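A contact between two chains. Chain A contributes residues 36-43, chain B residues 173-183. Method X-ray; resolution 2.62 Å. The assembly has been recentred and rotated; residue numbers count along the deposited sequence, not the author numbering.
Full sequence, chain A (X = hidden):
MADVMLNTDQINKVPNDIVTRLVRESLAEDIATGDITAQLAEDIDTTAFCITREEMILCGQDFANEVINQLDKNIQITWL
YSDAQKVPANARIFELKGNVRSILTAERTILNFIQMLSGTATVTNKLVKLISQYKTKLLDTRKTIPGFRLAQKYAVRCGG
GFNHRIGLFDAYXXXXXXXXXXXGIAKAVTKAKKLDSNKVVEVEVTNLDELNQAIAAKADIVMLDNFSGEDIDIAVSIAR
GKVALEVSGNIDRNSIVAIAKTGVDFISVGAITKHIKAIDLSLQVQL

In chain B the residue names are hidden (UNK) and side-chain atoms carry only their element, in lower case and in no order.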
ATOM      1  N   ILE A  36      -5.721 -24.465   6.042  1.00 27.40           N
ATOM      2  CA  ILE A  36      -6.641 -25.532   6.397  1.00 31.53           C
ATOM      3  C   ILE A  36      -7.602 -25.944   5.281  1.00 33.83           C
ATOM      4  O   ILE A  36      -8.052 -27.085   5.266  1.00 36.56           O
ATOM      5  CB  ILE A  36      -7.449 -25.206   7.688  1.00 28.87           C
ATOM      6  CG1 ILE A  36      -8.545 -24.176   7.420  1.00 34.39           C
ATOM      7  CG2 ILE A  36      -6.530 -24.756   8.812  1.00 29.95           C
ATOM      8  CD1 ILE A  36      -9.500 -24.010   8.579  1.00 49.98           C
ATOM      9  N   THR A  37      -7.910 -25.032   4.358  1.00 26.01           N
ATOM     10  CA  THR A  37      -8.916 -25.287   3.316  1.00 27.38           C
ATOM     11  C   THR A  37      -8.336 -26.085   2.143  1.00 30.11           C
ATOM     12  O   THR A  37      -9.069 -26.720   1.378  1.00 28.35           O
ATOM     13  CB  THR A  37      -9.539 -23.962   2.785  1.00 23.39           C
ATOM     14  OG1 THR A  37     -10.142 -23.236   3.863  1.00 27.40           O
ATOM     15  CG2 THR A  37     -10.593 -24.226   1.702  1.00 24.11           C
ATOM     16  N   ALA A  38      -7.009 -26.046   2.025  1.00 33.58           N
ATOM     17  CA  ALA A  38      -6.279 -26.751   0.973  1.00 31.91           C
ATOM     18  C   ALA A  38      -6.288 -28.270   1.140  1.00 36.96           C
ATOM     19  O   ALA A  38      -6.056 -29.007   0.183  1.00 36.03           O
ATOM     20  CB  ALA A  38      -4.845 -26.237   0.895  1.00 29.67           C
ATOM     21  N   GLN A  39      -6.556 -28.733   2.353  1.00 37.62           N
ATOM     22  CA  GLN A  39      -6.586 -30.161   2.628  1.00 41.73           C
ATOM     23  C   GLN A  39      -7.786 -30.855   1.997  1.00 43.25           C
ATOM     24  O   GLN A  39      -7.819 -32.079   1.865  1.00 49.86           O
ATOM     25  CB  GLN A  39      -6.552 -30.402   4.131  1.00 45.27           C
ATOM     26  CG  GLN A  39      -5.146 -30.304   4.680  1.00 56.05           C
ATOM     27  CD  GLN A  39      -4.177 -31.193   3.903  1.00 54.48           C
ATOM     28  OE1 GLN A  39      -3.208 -30.708   3.304  1.00 46.61           O
ATOM     29  NE2 GLN A  39      -4.444 -32.506   3.905  1.00 48.63           N
ATOM     30  N   LEU A  40      -8.763 -30.051   1.607  1.00 33.34           N
ATOM     31  CA  LEU A  40      -9.977 -30.534   0.982  1.00 38.96           C
ATOM     32  C   LEU A  40      -9.715 -30.803  -0.491  1.00 35.78           C
ATOM     33  O   LEU A  40     -10.429 -31.583  -1.131  1.00 47.36           O
ATOM     34  CB  LEU A  40     -11.080 -29.487   1.118  1.00 34.47           C
ATOM     35  CG  LEU A  40     -11.272 -28.794   2.474  1.00 33.26           C
ATOM     36  CD1 LEU A  40     -12.441 -27.825   2.403  1.00 28.79           C
ATOM     37  CD2 LEU A  40     -11.479 -29.794   3.592  1.00 28.03           C
ATOM     38  N   ALA A  41      -8.684 -30.154  -1.023  1.00 20.31           N
ATOM     39  CA  ALA A  41      -8.310 -30.314  -2.419  1.00 21.06           C
ATOM     40  C   ALA A  41      -7.432 -31.545  -2.637  1.00 26.85           C
ATOM     41  O   ALA A  41      -6.701 -31.974  -1.742  1.00 24.68           O
ATOM     42  CB  ALA A  41      -7.620 -29.067  -2.938  1.00 17.60           C
ATOM     43  N   GLU A  42      -7.524 -32.098  -3.844  1.00 47.27           N
ATOM     44  CA  GLU A  42      -6.781 -33.286  -4.243  1.00 48.38           C
ATOM     45  C   GLU A  42      -5.275 -33.081  -4.196  1.00 44.65           C
ATOM     46  O   GLU A  42      -4.764 -32.106  -4.727  1.00 42.15           O
ATOM     47  CB  GLU A  42      -7.170 -33.672  -5.669  1.00 44.42           C
ATOM     48  CG  GLU A  42      -8.443 -34.468  -5.791  1.00 51.23           C
ATOM     49  CD  GLU A  42      -8.289 -35.579  -6.799  1.00 57.30           C
ATOM     50  OE1 GLU A  42      -8.143 -35.275  -8.005  1.00 57.12           O
ATOM     51  OE2 GLU A  42      -8.285 -36.756  -6.378  1.00 64.72           O
ATOM     52  N   ASP A  43      -4.559 -34.012  -3.586  1.00 44.96           N
ATOM     53  CA  ASP A  43      -3.106 -33.914  -3.536  1.00 41.19           C
ATOM     54  C   ASP A  43      -2.485 -34.291  -4.888  1.00 44.57           C
ATOM     55  O   ASP A  43      -1.703 -35.232  -4.983  1.00 50.00           O
ATOM     56  CB  ASP A  43      -2.554 -34.800  -2.421  1.00 39.51           C
ATOM     57  CG  ASP A  43      -1.218 -34.321  -1.914  1.00 43.19           C
ATOM     58  OD1 ASP A  43      -0.869 -33.158  -2.192  1.00 40.45           O
ATOM     59  OD2 ASP A  43      -0.525 -35.099  -1.227  1.00 48.19           O
TER
ATOM     60  N   UNK B 173     -12.656 -21.510   3.699  1.00 24.40           N
ATOM     61  CA  UNK B 173     -13.272 -20.830   2.551  1.00 26.31           C
ATOM     62  C   UNK B 173     -13.256 -21.716   1.339  1.00 27.53           C
ATOM     63  O   UNK B 173     -12.250 -21.809   0.650  1.00 29.34           O
ATOM     64  c   UNK B 173     -13.262 -18.695   1.080  1.00 26.85           C
ATOM     65  c   UNK B 173     -12.598 -19.493   2.223  1.00 27.42           C
ATOM     66  c   UNK B 173     -14.797 -18.742   1.152  1.00 20.91           C
ATOM     67  c   UNK B 173     -12.777 -17.242   1.020  1.00 23.34           C
ATOM     68  N   UNK B 174     -14.380 -22.375   1.087  1.00 14.82           N
ATOM     69  CA  UNK B 174     -14.465 -23.383   0.036  1.00 15.61           C
ATOM     70  C   UNK B 174     -14.905 -22.772  -1.277  1.00 17.02           C
ATOM     71  O   UNK B 174     -16.016 -22.241  -1.361  1.00 17.01           O
ATOM     72  c   UNK B 174     -15.526 -25.517  -0.732  1.00 19.03           C
ATOM     73  c   UNK B 174     -15.048 -25.124   1.736  1.00 18.59           C
ATOM     74  c   UNK B 174     -16.157 -25.915   2.403  1.00 20.41           C
ATOM     75  c   UNK B 174     -15.450 -24.484   0.399  1.00 15.83           C
ATOM     76  N   UNK B 175     -14.030 -22.872  -2.289  1.00 33.14           N
ATOM     77  CA  UNK B 175     -14.206 -22.234  -3.604  1.00 35.64           C
ATOM     78  C   UNK B 175     -14.449 -23.240  -4.736  1.00 40.58           C
ATOM     79  O   UNK B 175     -14.419 -24.454  -4.512  1.00 40.89           O
ATOM     80  c   UNK B 175     -11.579 -19.354  -3.394  1.00 33.52           C
ATOM     81  c   UNK B 175     -12.980 -21.372  -3.941  1.00 37.29           C
ATOM     82  c   UNK B 175     -11.560 -18.013  -2.665  1.00 52.31           C
ATOM     83  n   UNK B 175     -10.223 -17.673  -2.073  1.00 54.76           N
ATOM     84  c   UNK B 175     -12.838 -20.137  -3.068  1.00 39.89           C
ATOM     85  N   UNK B 176     -14.698 -22.719  -5.943  1.00 28.61           N
ATOM     86  CA  UNK B 176     -14.835 -23.533  -7.153  1.00 28.12           C
ATOM     87  C   UNK B 176     -13.698 -24.548  -7.189  1.00 35.38           C
ATOM     88  O   UNK B 176     -13.926 -25.763  -7.248  1.00 34.63           O
ATOM     89  o   UNK B 176     -13.741 -23.569 -11.888  1.00 50.46           O
ATOM     90  o   UNK B 176     -12.637 -22.612 -10.254  1.00 51.27           O
ATOM     91  c   UNK B 176     -14.895 -23.373  -9.777  1.00 52.11           C
ATOM     92  c   UNK B 176     -14.796 -22.637  -8.416  1.00 29.37           C
ATOM     93  c   UNK B 176     -13.669 -23.167 -10.702  1.00 55.36           C
ATOM     94  N   UNK B 177     -12.473 -24.032  -7.137  1.00 42.32           N
ATOM     95  CA  UNK B 177     -11.270 -24.861  -7.143  1.00 35.96           C
ATOM     96  C   UNK B 177     -11.353 -25.996  -6.113  1.00 36.12           C
ATOM     97  O   UNK B 177     -10.947 -27.114  -6.403  1.00 39.47           O
ATOM     98  c   UNK B 177      -9.995 -24.005  -6.944  1.00 30.55           C
ATOM     99  n   UNK B 177      -9.683 -23.650  -9.363  1.00 43.08           N
ATOM    100  o   UNK B 177      -9.407 -21.883  -7.990  1.00 41.30           O
ATOM    101  c   UNK B 177      -9.677 -23.081  -8.155  1.00 41.11           C
ATOM    102  N   UNK B 178     -11.892 -25.719  -4.923  1.00 39.59           N
ATOM    103  CA  UNK B 178     -12.004 -26.737  -3.868  1.00 38.60           C
ATOM    104  C   UNK B 178     -13.184 -27.666  -4.106  1.00 42.48           C
ATOM    105  O   UNK B 178     -13.100 -28.873  -3.864  1.00 49.49           O
ATOM    106  n   UNK B 178     -10.052 -23.186  -1.876  1.00 23.37           N
ATOM    107  c   UNK B 178      -9.361 -24.161  -1.313  1.00 22.23           C
ATOM    108  c   UNK B 178     -11.206 -23.707  -2.406  1.00 30.37           C
ATOM    109  c   UNK B 178     -12.187 -26.108  -2.482  1.00 28.98           C
ATOM    110  c   UNK B 178     -11.194 -25.037  -2.157  1.00 27.86           C
ATOM    111  n   UNK B 178     -10.033 -25.289  -1.464  1.00 20.90           N
ATOM    112  N   UNK B 179     -14.296 -27.080  -4.538  1.00 41.87           N
ATOM    113  CA  UNK B 179     -15.512 -27.829  -4.826  1.00 45.88           C
ATOM    114  C   UNK B 179     -15.270 -28.816  -5.959  1.00 51.70           C
ATOM    115  O   UNK B 179     -15.738 -29.953  -5.914  1.00 52.74           O
ATOM    116  c   UNK B 179     -17.227 -26.198  -3.987  1.00 41.75           C
ATOM    117  c   UNK B 179     -17.744 -27.628  -5.979  1.00 49.40           C
ATOM    118  c   UNK B 179     -16.655 -26.881  -5.227  1.00 48.66           C
ATOM    119  c   UNK B 179     -17.958 -24.907  -4.301  1.00 40.72           C
ATOM    120  N   UNK B 180     -14.538 -28.372  -6.975  1.00 44.36           N
ATOM    121  CA  UNK B 180     -14.167 -29.245  -8.083  1.00 50.13           C
ATOM    122  C   UNK B 180     -13.420 -30.504  -7.604  1.00 55.64           C
ATOM    123  O   UNK B 180     -13.734 -31.624  -8.017  1.00 58.07           O
ATOM    124  c   UNK B 180     -13.324 -28.475  -9.099  1.00 56.31           C
ATOM    125  c   UNK B 180     -13.150 -26.837 -10.991  1.00 56.38           C
ATOM    126  c   UNK B 180     -14.075 -27.408  -9.912  1.00 57.53           C
ATOM    127  n   UNK B 180     -11.117 -26.554 -12.974  1.00 71.31           N
ATOM    128  n   UNK B 180     -10.482 -28.734 -12.646  1.00 59.93           N
ATOM    129  n   UNK B 180     -12.212 -27.868 -11.425  1.00 63.67           N
ATOM    130  c   UNK B 180     -11.271 -27.713 -12.347  1.00 64.20           C
ATOM    131  N   UNK B 181     -12.444 -30.307  -6.717  1.00 60.71           N
ATOM    132  CA  UNK B 181     -11.632 -31.404  -6.193  1.00 69.41           C
ATOM    133  C   UNK B 181     -12.285 -32.171  -5.053  1.00 69.56           C
ATOM    134  O   UNK B 181     -13.121 -31.641  -4.326  1.00 62.38           O
ATOM    135  o   UNK B 181      -9.502 -30.465  -6.851  1.00 64.30           O
ATOM    136  c   UNK B 181     -10.272 -30.886  -5.737  1.00 63.89           C
ATOM    137  N   UNK B 182     -11.880 -33.424  -4.893  1.00 82.88           N
ATOM    138  CA  UNK B 182     -12.436 -34.279  -3.851  1.00 87.99           C
ATOM    139  C   UNK B 182     -13.960 -34.203  -3.807  1.00 81.96           C
ATOM    140  O   UNK B 182     -14.560 -34.286  -2.738  1.00 75.11           O
ATOM    141  c   UNK B 182     -11.841 -33.926  -2.489  1.00 77.95           C
ATOM    142  N   UNK B 183     -14.576 -34.050  -4.975  1.00 74.01           N
ATOM    143  CA  UNK B 183     -16.021 -34.002  -5.078  1.00 71.84           C
ATOM    144  C   UNK B 183     -16.517 -32.607  -4.791  1.00 68.01           C
ATOM    145  O   UNK B 183     -15.724 -31.736  -4.440  1.00 65.08           O
TER

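Position 173 lies on a strand and carries four carbons forked at the second; its backbone N, more than these carbons, meets A:Thr37. This is leucine. The rule here is written in its backbone: N of B:Leu173 donates to OG1 of A:Thr37 at 3.1 Å and 164°, a nearly straight bond. Its CB points sideways and the end of the side chain leads away, so the fork adds little to this contact.

Position 174 has four carbons forked at the first, with one arm two carbons long, and a carbon of it packs on A:Leu40: isoleucine. CG1 of B:Ile174 meets CD1 of A:Leu40 at 3.8 Å, an ordinary apolar packing distance. A:Leu40 starts sideways from CB, but its end comes nearer and closes the gap.

Position 175 shows four carbons in a row ending in nitrogen and touching nothing on the chain A stretch, a lysine. B:Lys175 sits at the N-cap position, and its backbone O accepts from the backbone N of position 179 at 2.6 Å.

Position 176 has three carbons, the third bearing two oxygens, all out of reach of chain A. It is a glutamate, B:Glu176, and exposed.

Position 177 has two carbons, the second bearing one oxygen and one nitrogen, and none touches the chain A stretch, so asparagine. The end of B:Asn177 leads away, and its ND2 is hydrogen-bonded elsewhere in the structure.

Position 178 has one carbon and then a five-membered ring of three carbons and two nitrogens, the ring lying against A:Thr37: histidine. B:His178 points toward chain A and uses its ring in two ways. CG2 of A:Thr37 lies over one face, 3.5 Å from the ring centroid, in a CH-pi contact, while ND1 of B:His178 gives a weak hydrogen bond to O of A:Thr37 at 3.3 Å and 125°.

Position 179 has four carbons forked at the first, one arm two carbons long, and none of them touches the chain A stretch: isoleucine. CB of B:Ile179 points away from it.

Position 180 runs three carbons, a nitrogen, then a carbon with two more nitrogens, out of reach of chain A: arginine. B:Arg180 is exposed.

Position 181 has one carbon and one oxygen, the carbon lying against A:Ala41 and A:Glu42: a serine just past the helix. CB of B:Ser181 points toward chain A and lies 3.6 Å from N of A:Glu42 and 3.9 Å from CA of A:Ala41, so the contact is close packing against backbone.

Position 182 has a single carbon, set against A:Leu40: alanine. CB of B:Ala182 comes within 3.1 Å of O of A:Leu40, a tight approach to read cautiously because the residue is poorly ordered.

Position 183 has no side-chain atoms to touch chain A, and its positive phi favours glycine, B:Gly183.

The contact works from A:Thr37 outward. Its hydroxyl takes the strand NH, its methyl covers the imidazole, and its carbonyl receives the weak ring bond, so one small residue ties strand and helix together. A:Leu40 adds apolar packing, and A:Ala41 and A:Glu42 meet the turn after the helix. The helix commits its histidine to chain A and turns its isoleucine away, while the charged side chains of the chain B stretch stay out of the contact.

Chain B (173-183) LIKENHIRSAG
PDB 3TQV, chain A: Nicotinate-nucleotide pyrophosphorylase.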